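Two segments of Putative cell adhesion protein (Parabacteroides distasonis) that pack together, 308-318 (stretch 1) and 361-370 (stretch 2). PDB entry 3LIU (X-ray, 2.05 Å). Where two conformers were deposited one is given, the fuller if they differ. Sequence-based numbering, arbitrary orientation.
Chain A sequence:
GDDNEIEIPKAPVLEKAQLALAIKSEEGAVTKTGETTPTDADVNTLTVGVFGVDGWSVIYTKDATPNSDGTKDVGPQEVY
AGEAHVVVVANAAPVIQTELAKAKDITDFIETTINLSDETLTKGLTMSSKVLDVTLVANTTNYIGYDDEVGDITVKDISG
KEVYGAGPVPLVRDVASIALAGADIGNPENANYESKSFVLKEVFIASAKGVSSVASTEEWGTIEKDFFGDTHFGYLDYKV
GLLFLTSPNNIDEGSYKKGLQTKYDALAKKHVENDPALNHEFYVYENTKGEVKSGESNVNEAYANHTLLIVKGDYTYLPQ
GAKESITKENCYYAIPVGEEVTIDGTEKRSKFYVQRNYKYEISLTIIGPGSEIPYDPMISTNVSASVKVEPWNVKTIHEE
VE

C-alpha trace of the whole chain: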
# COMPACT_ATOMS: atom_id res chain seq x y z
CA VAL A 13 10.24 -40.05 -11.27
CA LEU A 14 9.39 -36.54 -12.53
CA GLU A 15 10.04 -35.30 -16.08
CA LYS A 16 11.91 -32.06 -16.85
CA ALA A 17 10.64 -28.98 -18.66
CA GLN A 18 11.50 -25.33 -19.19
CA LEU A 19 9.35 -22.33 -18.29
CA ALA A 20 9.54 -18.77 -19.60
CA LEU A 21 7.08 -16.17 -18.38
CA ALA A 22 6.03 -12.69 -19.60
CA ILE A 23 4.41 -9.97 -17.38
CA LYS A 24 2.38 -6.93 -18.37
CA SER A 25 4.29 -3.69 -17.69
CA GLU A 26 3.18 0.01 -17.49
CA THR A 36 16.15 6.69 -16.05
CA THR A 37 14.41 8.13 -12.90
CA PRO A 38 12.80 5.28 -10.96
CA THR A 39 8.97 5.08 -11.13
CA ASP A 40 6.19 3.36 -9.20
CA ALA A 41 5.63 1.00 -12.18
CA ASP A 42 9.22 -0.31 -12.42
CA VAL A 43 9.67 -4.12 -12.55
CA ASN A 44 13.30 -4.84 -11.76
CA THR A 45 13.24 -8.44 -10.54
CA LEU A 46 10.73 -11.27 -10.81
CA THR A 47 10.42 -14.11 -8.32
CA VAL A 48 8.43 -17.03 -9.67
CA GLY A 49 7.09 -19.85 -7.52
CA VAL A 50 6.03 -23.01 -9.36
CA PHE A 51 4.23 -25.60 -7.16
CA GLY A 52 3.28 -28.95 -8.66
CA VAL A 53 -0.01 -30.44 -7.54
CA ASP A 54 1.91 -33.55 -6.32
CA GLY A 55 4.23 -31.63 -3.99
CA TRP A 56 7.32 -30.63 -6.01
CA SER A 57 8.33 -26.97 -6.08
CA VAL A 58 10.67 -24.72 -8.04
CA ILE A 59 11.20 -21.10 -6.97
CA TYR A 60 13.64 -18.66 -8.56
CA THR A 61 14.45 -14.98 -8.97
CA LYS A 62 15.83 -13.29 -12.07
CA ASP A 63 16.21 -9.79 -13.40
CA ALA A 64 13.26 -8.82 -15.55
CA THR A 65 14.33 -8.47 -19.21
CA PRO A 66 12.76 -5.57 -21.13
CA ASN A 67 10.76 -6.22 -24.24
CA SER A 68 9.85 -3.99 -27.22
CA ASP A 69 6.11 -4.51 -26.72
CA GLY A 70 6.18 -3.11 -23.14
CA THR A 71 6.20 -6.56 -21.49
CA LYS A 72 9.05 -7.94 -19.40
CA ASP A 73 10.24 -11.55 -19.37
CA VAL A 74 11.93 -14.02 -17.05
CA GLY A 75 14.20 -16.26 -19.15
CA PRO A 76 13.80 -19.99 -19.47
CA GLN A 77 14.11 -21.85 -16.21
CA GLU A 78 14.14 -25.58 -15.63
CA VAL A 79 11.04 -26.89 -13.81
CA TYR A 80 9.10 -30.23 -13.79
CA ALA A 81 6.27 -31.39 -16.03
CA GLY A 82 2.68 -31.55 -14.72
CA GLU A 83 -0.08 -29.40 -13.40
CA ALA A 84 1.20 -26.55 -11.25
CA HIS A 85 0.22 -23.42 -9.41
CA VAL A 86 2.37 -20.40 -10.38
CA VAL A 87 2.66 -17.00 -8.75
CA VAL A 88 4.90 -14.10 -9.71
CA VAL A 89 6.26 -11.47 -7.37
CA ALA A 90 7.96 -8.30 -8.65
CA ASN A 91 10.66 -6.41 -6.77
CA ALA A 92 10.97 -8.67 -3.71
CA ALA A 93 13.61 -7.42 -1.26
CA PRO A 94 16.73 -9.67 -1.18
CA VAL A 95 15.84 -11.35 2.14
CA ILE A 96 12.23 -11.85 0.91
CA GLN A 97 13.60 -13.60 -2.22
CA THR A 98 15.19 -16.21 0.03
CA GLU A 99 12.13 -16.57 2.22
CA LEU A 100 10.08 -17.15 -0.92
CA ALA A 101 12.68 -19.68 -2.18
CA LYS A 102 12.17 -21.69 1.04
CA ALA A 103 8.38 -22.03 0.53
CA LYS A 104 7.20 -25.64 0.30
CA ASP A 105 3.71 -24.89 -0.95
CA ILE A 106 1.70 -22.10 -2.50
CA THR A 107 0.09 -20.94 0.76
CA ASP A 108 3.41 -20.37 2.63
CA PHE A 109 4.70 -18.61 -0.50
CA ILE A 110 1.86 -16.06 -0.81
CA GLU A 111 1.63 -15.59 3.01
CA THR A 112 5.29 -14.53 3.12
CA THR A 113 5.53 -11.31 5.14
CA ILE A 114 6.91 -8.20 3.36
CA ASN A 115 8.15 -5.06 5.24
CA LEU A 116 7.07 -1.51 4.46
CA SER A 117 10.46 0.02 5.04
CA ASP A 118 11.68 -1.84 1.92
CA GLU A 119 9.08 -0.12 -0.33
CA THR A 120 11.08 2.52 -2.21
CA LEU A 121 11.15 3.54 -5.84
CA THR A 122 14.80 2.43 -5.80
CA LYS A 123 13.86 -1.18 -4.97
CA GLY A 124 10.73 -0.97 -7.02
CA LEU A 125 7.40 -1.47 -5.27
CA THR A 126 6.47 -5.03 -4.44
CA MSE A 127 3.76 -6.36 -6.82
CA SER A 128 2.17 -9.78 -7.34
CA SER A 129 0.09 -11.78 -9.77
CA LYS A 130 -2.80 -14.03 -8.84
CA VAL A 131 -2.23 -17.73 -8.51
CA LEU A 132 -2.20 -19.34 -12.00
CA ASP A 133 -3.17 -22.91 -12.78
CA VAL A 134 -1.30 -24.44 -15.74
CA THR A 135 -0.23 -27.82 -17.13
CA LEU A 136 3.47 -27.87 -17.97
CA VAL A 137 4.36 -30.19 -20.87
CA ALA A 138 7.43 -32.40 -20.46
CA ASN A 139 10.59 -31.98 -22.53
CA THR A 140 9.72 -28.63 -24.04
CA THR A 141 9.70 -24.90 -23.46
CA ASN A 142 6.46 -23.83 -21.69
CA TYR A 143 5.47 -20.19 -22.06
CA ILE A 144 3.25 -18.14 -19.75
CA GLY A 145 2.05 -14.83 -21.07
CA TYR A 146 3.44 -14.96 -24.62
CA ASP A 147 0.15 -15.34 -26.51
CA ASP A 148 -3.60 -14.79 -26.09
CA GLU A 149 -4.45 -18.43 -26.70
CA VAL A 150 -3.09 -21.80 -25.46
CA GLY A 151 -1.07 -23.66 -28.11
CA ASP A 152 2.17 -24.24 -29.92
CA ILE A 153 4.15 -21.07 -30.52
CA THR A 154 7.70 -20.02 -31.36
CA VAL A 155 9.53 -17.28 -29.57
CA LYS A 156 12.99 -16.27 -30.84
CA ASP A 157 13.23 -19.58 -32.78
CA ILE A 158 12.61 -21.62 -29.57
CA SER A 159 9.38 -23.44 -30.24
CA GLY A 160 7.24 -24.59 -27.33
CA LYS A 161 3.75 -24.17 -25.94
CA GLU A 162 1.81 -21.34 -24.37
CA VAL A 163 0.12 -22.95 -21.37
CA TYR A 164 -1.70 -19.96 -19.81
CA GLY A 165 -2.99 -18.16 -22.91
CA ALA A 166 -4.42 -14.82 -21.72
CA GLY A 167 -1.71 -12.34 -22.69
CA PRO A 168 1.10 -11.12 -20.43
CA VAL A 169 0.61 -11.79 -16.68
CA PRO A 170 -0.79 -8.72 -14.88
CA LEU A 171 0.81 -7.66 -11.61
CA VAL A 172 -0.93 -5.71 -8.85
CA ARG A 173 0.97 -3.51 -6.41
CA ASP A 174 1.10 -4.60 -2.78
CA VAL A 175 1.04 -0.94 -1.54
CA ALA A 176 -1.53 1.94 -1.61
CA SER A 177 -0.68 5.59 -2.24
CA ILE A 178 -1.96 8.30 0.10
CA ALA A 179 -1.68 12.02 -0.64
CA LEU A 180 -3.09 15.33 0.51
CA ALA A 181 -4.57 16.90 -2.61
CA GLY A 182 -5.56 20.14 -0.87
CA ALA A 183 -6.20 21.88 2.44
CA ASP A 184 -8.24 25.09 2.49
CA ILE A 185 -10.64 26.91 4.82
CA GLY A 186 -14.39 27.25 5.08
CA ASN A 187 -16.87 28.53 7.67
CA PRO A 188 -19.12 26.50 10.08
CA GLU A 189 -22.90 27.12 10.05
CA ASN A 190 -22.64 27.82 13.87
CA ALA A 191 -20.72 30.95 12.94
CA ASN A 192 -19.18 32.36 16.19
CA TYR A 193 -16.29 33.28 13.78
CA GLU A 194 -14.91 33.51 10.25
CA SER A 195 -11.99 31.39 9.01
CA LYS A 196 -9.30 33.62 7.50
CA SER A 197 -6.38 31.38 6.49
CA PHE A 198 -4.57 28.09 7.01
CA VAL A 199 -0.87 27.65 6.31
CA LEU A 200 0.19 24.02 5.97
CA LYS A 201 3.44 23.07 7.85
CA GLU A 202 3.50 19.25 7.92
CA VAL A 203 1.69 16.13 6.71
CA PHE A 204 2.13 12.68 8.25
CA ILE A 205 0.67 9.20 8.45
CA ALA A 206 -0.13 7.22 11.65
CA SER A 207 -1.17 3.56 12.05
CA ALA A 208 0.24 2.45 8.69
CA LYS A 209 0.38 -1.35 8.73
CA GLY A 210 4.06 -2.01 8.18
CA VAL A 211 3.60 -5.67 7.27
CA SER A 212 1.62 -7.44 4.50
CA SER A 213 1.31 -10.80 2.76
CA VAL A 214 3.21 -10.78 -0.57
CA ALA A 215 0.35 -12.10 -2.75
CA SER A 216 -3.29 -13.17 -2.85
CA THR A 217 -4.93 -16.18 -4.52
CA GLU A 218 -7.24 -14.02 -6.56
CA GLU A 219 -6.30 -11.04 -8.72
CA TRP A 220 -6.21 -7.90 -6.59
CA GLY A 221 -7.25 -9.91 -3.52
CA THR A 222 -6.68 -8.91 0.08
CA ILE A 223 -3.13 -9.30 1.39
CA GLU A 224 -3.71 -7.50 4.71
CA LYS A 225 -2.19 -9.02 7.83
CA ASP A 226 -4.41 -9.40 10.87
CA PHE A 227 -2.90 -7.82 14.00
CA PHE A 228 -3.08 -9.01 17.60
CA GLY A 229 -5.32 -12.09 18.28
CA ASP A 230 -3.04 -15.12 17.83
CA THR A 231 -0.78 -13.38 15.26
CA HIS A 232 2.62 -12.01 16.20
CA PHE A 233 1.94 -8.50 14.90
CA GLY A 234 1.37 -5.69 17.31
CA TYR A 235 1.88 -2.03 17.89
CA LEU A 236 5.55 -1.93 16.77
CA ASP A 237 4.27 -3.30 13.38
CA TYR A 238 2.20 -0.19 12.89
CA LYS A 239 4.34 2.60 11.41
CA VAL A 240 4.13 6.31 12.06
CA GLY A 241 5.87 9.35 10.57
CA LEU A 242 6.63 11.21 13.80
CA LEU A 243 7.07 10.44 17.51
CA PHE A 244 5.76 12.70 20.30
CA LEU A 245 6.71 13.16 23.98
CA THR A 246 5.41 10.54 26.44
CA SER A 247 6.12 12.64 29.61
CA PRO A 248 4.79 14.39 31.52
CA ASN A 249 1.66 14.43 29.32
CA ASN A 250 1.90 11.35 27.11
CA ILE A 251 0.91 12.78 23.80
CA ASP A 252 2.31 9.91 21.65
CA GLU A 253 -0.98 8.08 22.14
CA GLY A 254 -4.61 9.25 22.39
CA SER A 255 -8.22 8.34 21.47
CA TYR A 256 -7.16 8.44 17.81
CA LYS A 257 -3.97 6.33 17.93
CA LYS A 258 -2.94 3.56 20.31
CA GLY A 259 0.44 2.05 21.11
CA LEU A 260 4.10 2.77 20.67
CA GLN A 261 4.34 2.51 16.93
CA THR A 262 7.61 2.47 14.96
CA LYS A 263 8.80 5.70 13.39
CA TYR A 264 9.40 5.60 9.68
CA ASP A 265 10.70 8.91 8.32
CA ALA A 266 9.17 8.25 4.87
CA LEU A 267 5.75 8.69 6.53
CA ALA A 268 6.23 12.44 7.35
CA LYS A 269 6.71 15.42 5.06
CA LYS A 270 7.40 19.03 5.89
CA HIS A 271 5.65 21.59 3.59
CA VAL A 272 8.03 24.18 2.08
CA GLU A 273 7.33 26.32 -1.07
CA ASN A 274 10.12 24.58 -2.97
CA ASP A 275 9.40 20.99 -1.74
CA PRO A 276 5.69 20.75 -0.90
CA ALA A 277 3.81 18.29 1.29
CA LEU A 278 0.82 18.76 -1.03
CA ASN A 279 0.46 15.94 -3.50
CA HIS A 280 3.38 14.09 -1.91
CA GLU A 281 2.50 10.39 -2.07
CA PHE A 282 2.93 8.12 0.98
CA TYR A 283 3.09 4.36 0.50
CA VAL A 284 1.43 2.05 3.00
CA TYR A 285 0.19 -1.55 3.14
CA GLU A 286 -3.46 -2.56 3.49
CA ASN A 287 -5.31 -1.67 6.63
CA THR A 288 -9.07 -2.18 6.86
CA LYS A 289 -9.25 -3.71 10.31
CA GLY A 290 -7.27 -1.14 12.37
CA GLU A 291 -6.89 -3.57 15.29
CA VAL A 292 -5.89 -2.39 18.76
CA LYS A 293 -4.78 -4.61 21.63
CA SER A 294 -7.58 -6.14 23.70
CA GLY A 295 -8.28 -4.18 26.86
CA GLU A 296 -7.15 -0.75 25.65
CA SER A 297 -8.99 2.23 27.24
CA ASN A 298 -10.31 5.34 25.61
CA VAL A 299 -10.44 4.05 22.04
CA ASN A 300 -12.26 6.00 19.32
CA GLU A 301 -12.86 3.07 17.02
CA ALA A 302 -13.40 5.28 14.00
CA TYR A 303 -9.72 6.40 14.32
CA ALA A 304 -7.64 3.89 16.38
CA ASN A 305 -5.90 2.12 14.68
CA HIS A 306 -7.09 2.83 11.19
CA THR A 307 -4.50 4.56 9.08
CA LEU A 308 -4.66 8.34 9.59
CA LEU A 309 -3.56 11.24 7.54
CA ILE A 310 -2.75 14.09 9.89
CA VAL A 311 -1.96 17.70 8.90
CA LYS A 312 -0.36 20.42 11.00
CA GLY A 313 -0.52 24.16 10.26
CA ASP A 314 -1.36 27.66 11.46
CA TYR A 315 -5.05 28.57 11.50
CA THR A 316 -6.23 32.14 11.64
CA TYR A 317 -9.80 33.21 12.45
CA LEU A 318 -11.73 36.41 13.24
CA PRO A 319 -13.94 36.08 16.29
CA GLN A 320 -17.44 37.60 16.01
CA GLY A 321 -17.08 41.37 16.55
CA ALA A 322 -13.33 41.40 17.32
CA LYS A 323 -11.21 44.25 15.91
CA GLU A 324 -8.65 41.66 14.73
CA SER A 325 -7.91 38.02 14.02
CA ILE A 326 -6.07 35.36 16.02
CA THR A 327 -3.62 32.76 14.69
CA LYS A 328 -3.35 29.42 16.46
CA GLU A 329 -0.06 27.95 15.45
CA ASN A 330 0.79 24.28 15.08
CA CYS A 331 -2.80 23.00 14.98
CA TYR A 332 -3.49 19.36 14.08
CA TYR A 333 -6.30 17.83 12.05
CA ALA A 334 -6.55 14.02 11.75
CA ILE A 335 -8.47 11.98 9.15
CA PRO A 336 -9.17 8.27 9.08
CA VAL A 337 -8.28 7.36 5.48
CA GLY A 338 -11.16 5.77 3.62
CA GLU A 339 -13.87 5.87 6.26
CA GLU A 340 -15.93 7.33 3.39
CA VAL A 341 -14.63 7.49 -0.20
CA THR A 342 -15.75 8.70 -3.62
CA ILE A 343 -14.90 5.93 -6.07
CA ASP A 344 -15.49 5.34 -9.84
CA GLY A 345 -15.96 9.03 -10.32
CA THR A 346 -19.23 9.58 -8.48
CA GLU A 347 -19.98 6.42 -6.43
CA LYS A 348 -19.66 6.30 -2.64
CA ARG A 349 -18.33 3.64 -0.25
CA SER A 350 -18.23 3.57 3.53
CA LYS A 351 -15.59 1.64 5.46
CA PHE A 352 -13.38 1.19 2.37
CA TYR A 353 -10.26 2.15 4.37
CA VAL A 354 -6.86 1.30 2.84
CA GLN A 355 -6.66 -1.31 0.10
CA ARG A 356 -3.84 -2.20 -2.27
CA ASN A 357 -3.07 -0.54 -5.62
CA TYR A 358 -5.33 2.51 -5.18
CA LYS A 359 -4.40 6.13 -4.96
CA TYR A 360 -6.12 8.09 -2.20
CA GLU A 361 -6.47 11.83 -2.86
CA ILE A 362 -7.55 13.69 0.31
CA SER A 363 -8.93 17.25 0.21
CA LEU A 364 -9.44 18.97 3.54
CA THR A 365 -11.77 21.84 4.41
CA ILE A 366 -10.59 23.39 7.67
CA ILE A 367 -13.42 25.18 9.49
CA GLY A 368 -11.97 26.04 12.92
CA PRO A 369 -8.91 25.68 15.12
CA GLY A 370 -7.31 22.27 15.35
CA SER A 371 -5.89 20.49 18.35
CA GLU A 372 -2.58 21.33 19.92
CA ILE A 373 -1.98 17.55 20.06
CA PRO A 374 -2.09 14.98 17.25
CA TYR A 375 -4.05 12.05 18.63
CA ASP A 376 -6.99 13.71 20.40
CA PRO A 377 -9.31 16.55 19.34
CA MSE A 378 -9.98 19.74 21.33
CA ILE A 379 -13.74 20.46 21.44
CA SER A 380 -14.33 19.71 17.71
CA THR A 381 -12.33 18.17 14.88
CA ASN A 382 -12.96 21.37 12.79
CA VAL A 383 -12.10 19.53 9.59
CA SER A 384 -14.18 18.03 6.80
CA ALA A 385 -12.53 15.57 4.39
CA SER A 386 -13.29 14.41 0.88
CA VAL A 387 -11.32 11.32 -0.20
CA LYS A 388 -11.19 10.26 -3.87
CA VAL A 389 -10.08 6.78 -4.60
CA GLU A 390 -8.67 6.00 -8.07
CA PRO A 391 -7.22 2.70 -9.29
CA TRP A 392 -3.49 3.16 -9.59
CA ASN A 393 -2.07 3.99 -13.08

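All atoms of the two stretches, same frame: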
# COMPACT_ATOMS: atom_id res chain seq x y z
N LEU A 308 -4.27 6.93 9.54
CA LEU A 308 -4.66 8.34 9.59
C LEU A 308 -3.72 9.13 8.71
O LEU A 308 -2.51 8.85 8.68
CB LEU A 308 -4.56 8.91 11.04
CG LEU A 308 -5.26 8.15 12.16
CD1 LEU A 308 -5.04 8.79 13.53
CD2 LEU A 308 -6.76 7.96 11.92
N LEU A 309 -4.29 10.13 8.04
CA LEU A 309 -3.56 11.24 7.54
C LEU A 309 -3.80 12.41 8.47
O LEU A 309 -4.95 12.81 8.73
CB LEU A 309 -3.93 11.58 6.08
CG LEU A 309 -3.11 12.77 5.53
CD1 LEU A 309 -2.67 12.58 4.09
CD2 LEU A 309 -3.83 14.11 5.71
N ILE A 310 -2.70 12.96 8.97
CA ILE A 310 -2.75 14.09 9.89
C ILE A 310 -1.97 15.28 9.32
O ILE A 310 -0.80 15.12 8.88
CB ILE A 310 -2.17 13.69 11.27
CG1 ILE A 310 -2.84 12.41 11.78
CG2 ILE A 310 -2.35 14.85 12.36
CD1 ILE A 310 -2.32 11.90 13.17
N VAL A 311 -2.62 16.45 9.28
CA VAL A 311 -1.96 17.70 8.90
C VAL A 311 -1.76 18.63 10.10
O VAL A 311 -2.54 18.60 11.07
CB VAL A 311 -2.68 18.44 7.76
CG1 VAL A 311 -3.01 17.43 6.59
CG2 VAL A 311 -3.92 19.08 8.26
N LYS A 312 -0.67 19.38 10.04
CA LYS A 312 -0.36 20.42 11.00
C LYS A 312 -0.17 21.74 10.28
O LYS A 312 0.50 21.78 9.25
CB LYS A 312 0.91 20.11 11.76
CG LYS A 312 1.05 20.96 13.06
CD LYS A 312 2.39 20.82 13.72
CE LYS A 312 3.47 21.48 12.92
NZ LYS A 312 4.75 21.29 13.58
N GLY A 313 -0.73 22.82 10.83
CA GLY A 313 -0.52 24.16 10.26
C GLY A 313 -1.04 25.26 11.16
O GLY A 313 -1.49 25.01 12.27
N ASP A 314 -1.00 26.49 10.66
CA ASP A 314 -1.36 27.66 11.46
C ASP A 314 -2.71 28.13 10.97
O ASP A 314 -2.87 28.40 9.78
CB ASP A 314 -0.32 28.78 11.29
CG ASP A 314 1.06 28.37 11.78
OD1 ASP A 314 1.20 27.33 12.46
OD2 ASP A 314 2.02 29.08 11.43
N TYR A 315 -3.68 28.23 11.88
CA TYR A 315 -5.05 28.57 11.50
C TYR A 315 -5.37 29.92 12.10
O TYR A 315 -5.16 30.16 13.30
CB TYR A 315 -6.04 27.50 12.00
CG TYR A 315 -7.50 27.87 11.86
CD1 TYR A 315 -8.18 27.72 10.64
CD2 TYR A 315 -8.20 28.38 12.93
CE1 TYR A 315 -9.53 28.07 10.53
CE2 TYR A 315 -9.53 28.74 12.83
CZ TYR A 315 -10.20 28.59 11.65
OH TYR A 315 -11.51 28.97 11.61
N THR A 316 -5.88 30.78 11.25
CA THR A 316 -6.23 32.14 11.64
C THR A 316 -7.74 32.35 11.47
O THR A 316 -8.31 32.01 10.43
CB THR A 316 -5.43 33.14 10.76
OG1 THR A 316 -4.02 32.84 10.86
CG2 THR A 316 -5.70 34.57 11.18
N TYR A 317 -8.37 32.93 12.49
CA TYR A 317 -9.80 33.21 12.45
C TYR A 317 -10.09 34.59 13.04
O TYR A 317 -9.27 35.15 13.76
CB TYR A 317 -10.57 32.15 13.20
CG TYR A 317 -10.21 32.08 14.66
CD1 TYR A 317 -9.02 31.47 15.07
CD2 TYR A 317 -11.07 32.58 15.63
CE1 TYR A 317 -8.70 31.38 16.41
CE2 TYR A 317 -10.75 32.52 16.97
CZ TYR A 317 -9.57 31.92 17.36
OH TYR A 317 -9.22 31.87 18.70
N LEU A 318 -11.25 35.13 12.70
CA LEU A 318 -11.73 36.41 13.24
C LEU A 318 -12.94 36.13 14.09
O LEU A 318 -14.00 35.81 13.57
CB LEU A 318 -12.09 37.38 12.12
CG LEU A 318 -12.50 38.79 12.59
CD1 LEU A 318 -11.33 39.52 13.28
CD2 LEU A 318 -12.98 39.57 11.39
N GLU A 361 -6.67 10.39 -2.73
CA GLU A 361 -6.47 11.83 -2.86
C GLU A 361 -7.40 12.51 -1.88
O GLU A 361 -8.63 12.45 -2.03
CB GLU A 361 -6.78 12.30 -4.28
CG GLU A 361 -5.94 11.64 -5.34
CD GLU A 361 -4.49 12.09 -5.31
OE1 GLU A 361 -4.20 13.14 -4.69
OE2 GLU A 361 -3.65 11.38 -5.90
N ILE A 362 -6.81 13.10 -0.82
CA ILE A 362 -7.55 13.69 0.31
C ILE A 362 -7.57 15.22 0.21
O ILE A 362 -6.52 15.85 0.07
CB ILE A 362 -6.92 13.23 1.66
CG1 ILE A 362 -6.94 11.69 1.73
CG2 ILE A 362 -7.63 13.89 2.86
CD1 ILE A 362 -6.32 11.09 2.92
N SER A 363 -8.76 15.81 0.21
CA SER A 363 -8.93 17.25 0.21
C SER A 363 -9.60 17.65 1.50
O SER A 363 -10.71 17.19 1.81
CB SER A 363 -9.80 17.69 -0.97
OG SER A 363 -9.18 17.29 -2.18
N LEU A 364 -8.94 18.52 2.25
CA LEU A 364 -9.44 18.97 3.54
C LEU A 364 -10.07 20.35 3.50
O LEU A 364 -9.57 21.24 2.80
CB LEU A 364 -8.30 18.95 4.55
CG LEU A 364 -7.67 17.59 4.80
CD1 LEU A 364 -6.63 17.70 5.97
CD2 LEU A 364 -8.76 16.56 5.06
N THR A 365 -11.17 20.52 4.21
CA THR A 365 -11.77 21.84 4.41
C THR A 365 -11.64 22.10 5.90
O THR A 365 -12.28 21.42 6.71
CB THR A 365 -13.24 21.91 3.99
OG1 THR A 365 -13.36 21.63 2.59
CG2 THR A 365 -13.85 23.32 4.27
N ILE A 366 -10.80 23.06 6.26
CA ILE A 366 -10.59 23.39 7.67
C ILE A 366 -11.55 24.50 8.07
O ILE A 366 -11.59 25.55 7.43
CB ILE A 366 -9.11 23.79 7.88
CG1 ILE A 366 -8.25 22.53 7.67
CG2 ILE A 366 -8.91 24.43 9.27
CD1 ILE A 366 -6.93 22.82 7.29
N ILE A 367 -12.34 24.27 9.11
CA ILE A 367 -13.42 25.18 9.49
C ILE A 367 -13.32 25.74 10.92
O ILE A 367 -14.26 26.33 11.44
CB ILE A 367 -14.82 24.53 9.26
CG1 ILE A 367 -15.05 23.36 10.22
CG2 ILE A 367 -14.95 24.06 7.77
CD1 ILE A 367 -16.53 22.98 10.36
N GLY A 368 -12.16 25.59 11.55
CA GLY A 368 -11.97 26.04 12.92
C GLY A 368 -10.60 25.62 13.38
O GLY A 368 -9.86 24.99 12.62
N PRO A 369 -10.23 26.00 14.63
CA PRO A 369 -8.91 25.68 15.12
C PRO A 369 -8.79 24.18 15.36
O PRO A 369 -9.75 23.53 15.78
CB PRO A 369 -8.83 26.43 16.46
CG PRO A 369 -10.07 27.25 16.56
CD PRO A 369 -11.07 26.59 15.68
N GLY A 370 -7.61 23.65 15.11
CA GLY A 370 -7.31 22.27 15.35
C GLY A 370 -6.88 22.06 16.77
O GLY A 370 -7.02 22.94 17.62

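Stretch 1 is a β-strand throughout, while stretch 2 is a strand from Glu 361 to Ile 366 that gives way to a loop through Gly 370. The two strands run in broadly the same direction, their axes inclined at 45° and no closer than 10.2 Å. That spacing is too wide for backbone pairing, and no hydrogen bond joins the stretches; the strands meet through side chains, and in the loop a side chain also meets backbone. The backbones come nearest within the loop, where the CA atoms of Tyr 315 and Pro 369 are 6.0 Å apart.

Within the strands, alternation selects the residues that take part. Leu 309, Val 311, Tyr 315 and Tyr 317 point toward stretch 2; Ile 362, Leu 364 and Ile 366 point back, while Ser 363 and Thr 365, between them, make no contact and remain partly exposed. CB of Leu 309 lies 4.0 Å from CD1 of Ile 362, and CG1 of Val 311 lies 3.7 Å from CD1 of Leu 364. These branched aliphatic residues are buried and suit the place, since they fill space between the strands without bringing polar groups that would need partners.

Tyr 315, with chi1 in the t well, contributes most, 94 Å² of its surface being covered. The long side chain reaches both strand and loop: CD1 of Tyr 315 is 3.6 Å from CG2 of Ile 366, and OH of Tyr 315 is 3.2 Å from CA of Gly 368. The carbonyl carbon of Gly 368 lies over one ring face; a CB on Gly 368 would point away from stretch 1 and come within 2.9 Å of CD of Pro 369, so glycine suits this turn of the backbone. The tyrosine hydroxyl is hydrogen-bonded elsewhere in the structure, so its burial costs little. Pro 369, a compact apolar ring, places CD 3.9 Å from CE2 of Tyr 315 and CG 4.4 Å from CE1 of Tyr 317.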